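Local coordinates for ricin B-like lectin (Macrolepiota procera, PDB 4IZX), which binds carbohydrate as a ricin-type beta-trefoil lectin and is captured here in complex with lactose, whose galactose unit is bound at a surface loop, at residues Pro35-Gly39 / Lys40-Trp44; Phe46-Gly50 / Lys51-Leu55; Thr69-Asp72 / Gly73-Leu76. All coordinates share one frame; numbering follows the deposited sequence.

Three local contacts follow one another along a single beta-trefoil chain, and only contact 1 (35-39 with 40-44) touches the galactose. Contact 2, the hairpin of 46-50 and 51-55, begins shortly after contact 1 in sequence; their centres are 20 Å apart, yet they pack together where Trp44 CE3 lies 4.0 Å from Leu55 O. Contact 2 also carries Trp53, which belongs to a separate pocket occupied by benzamidine. Contact 3 (69-72 with 73-76) is a turn remote from both ligand sites. Its centre lies 23 Å from that of contact 1, on the opposite side of the chain's centre, and 21 Å from that of contact 2; nearest atoms are about 8 Å apart in each case.

Contact 1: residues Pro35-Gly39 / Lys40-Trp44; sequences PYHSG and KNQQW. With GAL (beta-D-galactopyranose), chain B.
The galactose site takes two of its donors, His37 and Asn41, from this loop, and Gln42 braces it from within. His37 NE2 donates to GAL O3 at 2.8 Å, the oxygen lying at the ring edge near the imidazole plane. Asn41 ND2 reaches the same hydroxyl oxygen at 3.0 Å, so O3 is gripped by two nearly straight N-H bonds.

Gln42, the first residue of the Q-x-W signature that ends at Trp44, lies beneath the imidazole. Its OE1 sits 3.4 Å from the plane of the His37 ring and over its centre, amide and ring stacked with planes 29° apart. His37 CG stands between its own N and carbonyl carbon (chi1 54°), which folds the ring back over the amide. Both ends of that amide are anchored. OE1 accepts His37 N at 2.8 Å on an in-plane lone pair, while NE2 donates to Pro35 O at 3.0 Å, within the amide plane of Gln42 but well above the carbonyl plane of Pro35. These bonds fix the rotation of the amide, and Gln42 N closes the turn on Gly39 O at 2.9 Å. A water accepts from Lys40 NZ and donates to Ser38 O, bridging the two halves of the loop.

Gln42 lines the glycan pocket and, through its bonds to His37 N and Asp22 OD2, positions two residues that bond the galactose. The loop runs from strand 31-34 to strand 44-48 and lies against strand 20-23, where Asn41 ND2 also bonds Leu23 O.

Contact 2: residues Phe46-Gly50 / Lys51-Leu55; sequences FNWTG and KAWTL
Trp48 and Trp53 face each other across a non-hydrogen-bonded pair of the antiparallel hairpin, and the path of the Trp48 side chain maps the contact. Its CB rests over the six-membered ring of Trp53, 4.2 Å from the centroid and close to the ring normal, a CH-pi contact. With CG anti to the backbone N (chi1 174°), the indole is laid back over the turn. CE3 then comes within 3.3 Å of Ala52 O and 3.5 Å of Trp53 CE2, presenting the indole edge to the Trp53 face, planes 63° apart. Farther out, CZ3 approaches Ala52 N, CH2 lies 3.5 Å from Lys51 C, and CE2 and CZ2 lie over Lys51 N, CZ2 at 3.7 Å; one Trp48 face thus covers the Gly50-Lys51 and Lys51-Ala52 peptides.

The other face of Trp53 receives the edge of Phe46 in an offset edge-to-face pair (planes at 69°), placing the Trp53 indole between two rings. Leu55 CD1 in turn sits over the Phe46 ring, 4.0 Å from its centroid.

Backbone bonds set this register: Asn47 and Thr54 exchange both N-H...O bonds, and Thr49 N meets Ala52 O at 2.9 Å. Thr49 OG1 accepts Lys51 N at 3.2 Å, an ST turn, and also bonds Glu84. On the sheet face away from the rings, a water joins Asn47 ND2 to Thr54 OG1.

Strand 44-48 pairs with strand 9-14 on its other side, while backbone bonds join Leu55 to Leu64 of strand 63-66 and Trp53 to Trp85; Phe46 and Trp53 both pack on Ile87 of strand 86-89.

Contact 3: residues Thr69-Asp72 / Gly73-Leu76; sequences TPAD and GTRL
Ala71 and Thr74 are the ends of a type II beta turn on the surface of the beta-trefoil, in the loop that leads from strand 63-66 to strand 76-79. The main-chain evidence is direct. Thr74 N donates to Ala71 O at 3.1 Å with an N-H...O angle of 171°, although the donor stands well above the carbonyl plane and not on a lone pair. The third position of the turn is Gly73, whose positive phi of 94° suits a residue without a side chain: a CB there would collide with Asp72 O. Further backbone hydrogen bonds connect Gly73 and Thr74 to Leu124, tying the turn to strand 120-126.

Polar side-chain approaches centre on the Thr74 hydroxyl. Its OG1 lies beside its own backbone N (chi1 -64°), which directs it back toward the incoming chain, 3.0 Å from Thr69 O and likewise 3.0 Å from Ala71 N. The hydroxyl thus faces the main chain on both sides of Pro70. Asp72 uses its carboxylate outside the turn: OD1 accepts Trp126 N, a further polar link to strand 120-126. Beyond the turn, Arg75 NE forms a salt bridge with Glu67 OE2.

Apolar contact is made mainly to the surrounding strands. Thr74 is buried against Leu124 and Ile66, and Pro70 rests on Leu124 and Tyr106. Leu76 then opens strand 76-79 and packs on Val122, Leu108 and Leu64. Across the turn itself, methyl groups make van der Waals contacts with oxygens: Thr74 CG2 lies 4.0 Å from Thr69 O, and the Ala71 methyl stays close to the hydroxyl, with Ala71 CB 3.6 Å from Thr74 OG1.

Contact 1: residues Pro35-Gly39 / Lys40-Trp44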
# COMPACT_ATOMS: atom_id res chain seq x y z
N PRO A 35 -6.59 2.49 -11.75
CA PRO A 35 -5.72 3.30 -12.63
C PRO A 35 -5.45 4.69 -12.04
O PRO A 35 -6.34 5.31 -11.50
CB PRO A 35 -6.50 3.35 -13.95
CG PRO A 35 -7.29 2.07 -13.94
CD PRO A 35 -7.73 1.91 -12.49
N TYR A 36 -4.22 5.18 -12.19
CA TYR A 36 -3.84 6.45 -11.63
C TYR A 36 -4.42 7.62 -12.41
O TYR A 36 -4.14 7.77 -13.60
CB TYR A 36 -2.31 6.59 -11.61
CG TYR A 36 -1.82 7.81 -10.88
CD1 TYR A 36 -2.12 7.99 -9.54
CD2 TYR A 36 -1.06 8.79 -11.53
CE1 TYR A 36 -1.66 9.10 -8.86
CE2 TYR A 36 -0.62 9.89 -10.85
CZ TYR A 36 -0.92 10.06 -9.52
OH TYR A 36 -0.51 11.15 -8.76
N HIS A 37 -5.13 8.49 -11.72
CA HIS A 37 -5.67 9.71 -12.29
C HIS A 37 -5.24 10.95 -11.51
O HIS A 37 -5.81 11.99 -11.72
CB HIS A 37 -7.20 9.64 -12.43
CG HIS A 37 -7.90 9.31 -11.17
ND1 HIS A 37 -8.19 10.26 -10.23
CD2 HIS A 37 -8.47 8.17 -10.74
CE1 HIS A 37 -8.81 9.67 -9.22
NE2 HIS A 37 -8.99 8.40 -9.51
N SER A 38 -4.21 10.83 -10.68
CA SER A 38 -3.72 11.95 -9.83
C SER A 38 -4.70 12.37 -8.75
O SER A 38 -4.55 13.42 -8.16
CB SER A 38 -3.28 13.20 -10.67
OG SER A 38 -2.30 12.81 -11.63
N GLY A 39 -5.68 11.56 -8.46
CA GLY A 39 -6.58 11.84 -7.36
C GLY A 39 -5.84 11.88 -6.04
O GLY A 39 -4.91 11.10 -5.82
N LYS A 40 -6.29 12.70 -5.09
CA LYS A 40 -5.64 12.75 -3.78
C LYS A 40 -5.93 11.51 -2.93
O LYS A 40 -5.18 11.18 -2.01
CB LYS A 40 -5.97 14.00 -2.99
CG LYS A 40 -5.07 15.18 -3.34
CD LYS A 40 -5.22 15.70 -4.75
CE LYS A 40 -4.36 16.94 -4.96
NZ LYS A 40 -4.56 17.51 -6.30
N ASN A 41 -6.96 10.75 -3.31
CA ASN A 41 -7.23 9.44 -2.74
C ASN A 41 -6.28 8.36 -3.28
O ASN A 41 -6.37 7.21 -2.85
CB ASN A 41 -8.68 9.02 -2.98
CG ASN A 41 -9.01 8.82 -4.45
OD1 ASN A 41 -8.67 9.67 -5.29
ND2 ASN A 41 -9.62 7.70 -4.78
N GLN A 42 -5.37 8.74 -4.17
CA GLN A 42 -4.33 7.88 -4.72
C GLN A 42 -2.94 8.37 -4.28
O GLN A 42 -1.94 7.94 -4.84
CB GLN A 42 -4.44 7.85 -6.21
CG GLN A 42 -5.82 7.49 -6.72
CD GLN A 42 -5.87 7.34 -8.21
OE1 GLN A 42 -5.39 8.20 -8.95
NE2 GLN A 42 -6.46 6.26 -8.68
N GLN A 43 -2.89 9.26 -3.28
CA GLN A 43 -1.69 9.84 -2.77
C GLN A 43 -1.60 9.61 -1.28
O GLN A 43 -2.59 9.76 -0.56
CB GLN A 43 -1.64 11.34 -3.12
CG GLN A 43 -1.66 11.59 -4.61
CD GLN A 43 -1.61 13.04 -5.01
OE1 GLN A 43 -2.26 13.47 -6.00
NE2 GLN A 43 -0.81 13.79 -4.32
N TRP A 44 -0.39 9.31 -0.80
CA TRP A 44 -0.14 8.84 0.56
C TRP A 44 1.04 9.58 1.12
O TRP A 44 2.14 9.55 0.55
CB TRP A 44 0.12 7.32 0.53
CG TRP A 44 -1.07 6.58 -0.01
CD1 TRP A 44 -1.25 6.19 -1.30
CD2 TRP A 44 -2.26 6.21 0.71
NE1 TRP A 44 -2.49 5.62 -1.44
CE2 TRP A 44 -3.13 5.62 -0.22
CE3 TRP A 44 -2.69 6.37 2.03
CZ2 TRP A 44 -4.40 5.16 0.13
CZ3 TRP A 44 -3.94 5.90 2.38
CH2 TRP A 44 -4.78 5.32 1.44
C1 GAL B . -13.89 6.92 -7.55
C2 GAL B . -12.48 7.41 -7.38
C3 GAL B . -11.50 6.34 -7.86
C4 GAL B . -11.81 5.00 -7.20
C5 GAL B . -13.27 4.66 -7.45
C6 GAL B . -13.69 3.33 -6.84
O2 GAL B . -12.30 8.58 -8.16
O3 GAL B . -10.18 6.79 -7.55
O4 GAL B . -11.60 5.07 -5.77
O5 GAL B . -14.11 5.67 -6.90
O6 GAL B . -15.06 3.06 -7.19
O HOH W 1 -3.05 15.64 -7.91

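Contact 2: residues Phe46-Gly50 / Lys51-Leu55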
# COMPACT_ATOMS: atom_id res chain seq x y z
N PHE A 46 3.82 9.95 3.69
CA PHE A 46 4.60 9.07 4.51
C PHE A 46 5.11 9.82 5.74
O PHE A 46 5.57 10.95 5.64
CB PHE A 46 5.79 8.54 3.72
CG PHE A 46 5.49 7.43 2.74
CD1 PHE A 46 4.43 7.50 1.84
CD2 PHE A 46 6.31 6.32 2.70
CE1 PHE A 46 4.17 6.47 0.95
CE2 PHE A 46 6.07 5.31 1.78
CZ PHE A 46 4.98 5.37 0.93
N ASN A 47 5.16 9.12 6.87
CA ASN A 47 5.78 9.61 8.09
C ASN A 47 6.64 8.49 8.67
O ASN A 47 6.15 7.37 8.84
CB ASN A 47 4.76 10.08 9.15
CG ASN A 47 5.41 10.69 10.37
OD1 ASN A 47 6.28 11.54 10.23
ND2 ASN A 47 4.99 10.27 11.55
N TRP A 48 7.88 8.81 9.00
CA TRP A 48 8.72 7.92 9.77
C TRP A 48 8.55 8.27 11.24
O TRP A 48 8.84 9.39 11.64
CB TRP A 48 10.19 8.02 9.32
CG TRP A 48 11.13 7.23 10.17
CD1 TRP A 48 11.97 7.74 11.09
CD2 TRP A 48 11.41 5.80 10.12
NE1 TRP A 48 12.76 6.75 11.64
CE2 TRP A 48 12.43 5.56 11.05
CE3 TRP A 48 10.90 4.72 9.37
CZ2 TRP A 48 12.93 4.30 11.28
CZ3 TRP A 48 11.40 3.49 9.60
CH2 TRP A 48 12.43 3.27 10.54
N THR A 49 8.08 7.31 12.02
CA THR A 49 7.74 7.54 13.41
C THR A 49 8.95 7.50 14.33
O THR A 49 8.86 7.77 15.51
CB THR A 49 6.78 6.47 13.91
OG1 THR A 49 7.46 5.22 13.88
CG2 THR A 49 5.51 6.39 13.06
N GLY A 50 10.10 7.15 13.77
CA GLY A 50 11.29 6.83 14.51
C GLY A 50 11.58 5.36 14.46
O GLY A 50 12.73 4.95 14.67
N LYS A 51 10.57 4.53 14.15
CA LYS A 51 10.78 3.09 14.08
C LYS A 51 10.04 2.38 12.92
O LYS A 51 10.29 1.22 12.66
CB LYS A 51 10.41 2.39 15.39
CG LYS A 51 9.01 2.57 15.82
CD LYS A 51 8.82 2.08 17.25
CE LYS A 51 7.38 1.87 17.68
NZ LYS A 51 6.52 3.06 17.45
N ALA A 52 9.14 3.06 12.25
CA ALA A 52 8.34 2.46 11.20
C ALA A 52 7.68 3.60 10.42
O ALA A 52 7.88 4.76 10.74
CB ALA A 52 7.28 1.52 11.78
N TRP A 53 6.88 3.23 9.42
CA TRP A 53 6.25 4.18 8.52
C TRP A 53 4.75 4.18 8.71
O TRP A 53 4.11 3.11 8.83
CB TRP A 53 6.53 3.83 7.07
CG TRP A 53 7.95 3.89 6.69
CD1 TRP A 53 8.86 2.86 6.71
CD2 TRP A 53 8.68 5.03 6.20
NE1 TRP A 53 10.09 3.29 6.27
CE2 TRP A 53 10.00 4.62 5.94
CE3 TRP A 53 8.33 6.36 5.96
CZ2 TRP A 53 10.94 5.46 5.42
CZ3 TRP A 53 9.29 7.21 5.45
CH2 TRP A 53 10.56 6.75 5.20
N THR A 54 4.14 5.35 8.69
CA THR A 54 2.69 5.48 8.58
C THR A 54 2.38 6.16 7.25
O THR A 54 3.17 6.99 6.76
CB THR A 54 2.06 6.21 9.78
OG1 THR A 54 2.48 7.57 9.74
CG2 THR A 54 2.47 5.55 11.08
N LEU A 55 1.22 5.83 6.70
CA LEU A 55 0.80 6.31 5.38
C LEU A 55 -0.56 6.99 5.51
O LEU A 55 -1.55 6.33 5.82
CB LEU A 55 0.71 5.18 4.36
CG LEU A 55 2.02 4.85 3.62
CD1 LEU A 55 3.12 4.42 4.55
CD2 LEU A 55 1.83 3.80 2.58
O HOH W 2 2.41 8.95 12.04

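Contact 3: residues Thr69-Asp72 / Gly73-Leu76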
# COMPACT_ATOMS: atom_id res chain seq x y z
N THR A 69 -6.91 -9.08 12.41
CA THR A 69 -5.58 -9.54 12.69
C THR A 69 -4.91 -10.04 11.42
O THR A 69 -5.56 -10.51 10.50
CB THR A 69 -5.55 -10.59 13.80
OG1 THR A 69 -4.21 -10.78 14.20
CG2 THR A 69 -6.11 -11.89 13.41
N PRO A 70 -3.58 -9.86 11.29
CA PRO A 70 -2.96 -10.25 10.03
C PRO A 70 -3.13 -11.71 9.69
O PRO A 70 -2.94 -12.60 10.54
CB PRO A 70 -1.50 -9.92 10.24
CG PRO A 70 -1.50 -8.80 11.20
CD PRO A 70 -2.63 -9.13 12.13
N ALA A 71 -3.49 -11.97 8.45
CA ALA A 71 -3.74 -13.28 7.94
C ALA A 71 -3.70 -13.19 6.40
O ALA A 71 -3.84 -12.12 5.83
CB ALA A 71 -5.09 -13.82 8.38
N ASP A 72 -3.56 -14.33 5.75
CA ASP A 72 -3.74 -14.37 4.33
C ASP A 72 -5.15 -13.93 3.98
O ASP A 72 -6.12 -14.51 4.44
CB ASP A 72 -3.48 -15.78 3.79
CG ASP A 72 -2.04 -16.19 3.81
OD1 ASP A 72 -1.12 -15.37 3.83
OD2 ASP A 72 -1.83 -17.44 3.73
N GLY A 73 -5.24 -12.86 3.20
CA GLY A 73 -6.50 -12.32 2.81
C GLY A 73 -7.08 -11.20 3.63
O GLY A 73 -8.07 -10.63 3.25
N THR A 74 -6.41 -10.79 4.69
CA THR A 74 -6.85 -9.62 5.47
C THR A 74 -6.93 -8.43 4.55
O THR A 74 -6.00 -8.13 3.81
CB THR A 74 -5.84 -9.32 6.59
OG1 THR A 74 -5.81 -10.39 7.48
CG2 THR A 74 -6.17 -8.06 7.36
N ARG A 75 -8.05 -7.72 4.60
CA ARG A 75 -8.26 -6.54 3.76
C ARG A 75 -7.52 -5.31 4.29
O ARG A 75 -7.51 -5.08 5.50
CB ARG A 75 -9.75 -6.19 3.68
CG ARG A 75 -10.64 -7.19 2.96
CD ARG A 75 -11.93 -6.52 2.46
NE ARG A 75 -12.58 -5.73 3.51
CZ ARG A 75 -13.16 -4.55 3.31
NH1 ARG A 75 -13.16 -4.01 2.09
NH2 ARG A 75 -13.73 -3.91 4.31
N LEU A 76 -6.92 -4.52 3.41
CA LEU A 76 -6.48 -3.18 3.80
C LEU A 76 -7.68 -2.25 3.78
O LEU A 76 -8.53 -2.28 2.89
CB LEU A 76 -5.39 -2.67 2.87
CG LEU A 76 -3.98 -3.05 3.28
CD1 LEU A 76 -3.70 -4.52 3.13
CD2 LEU A 76 -2.97 -2.16 2.62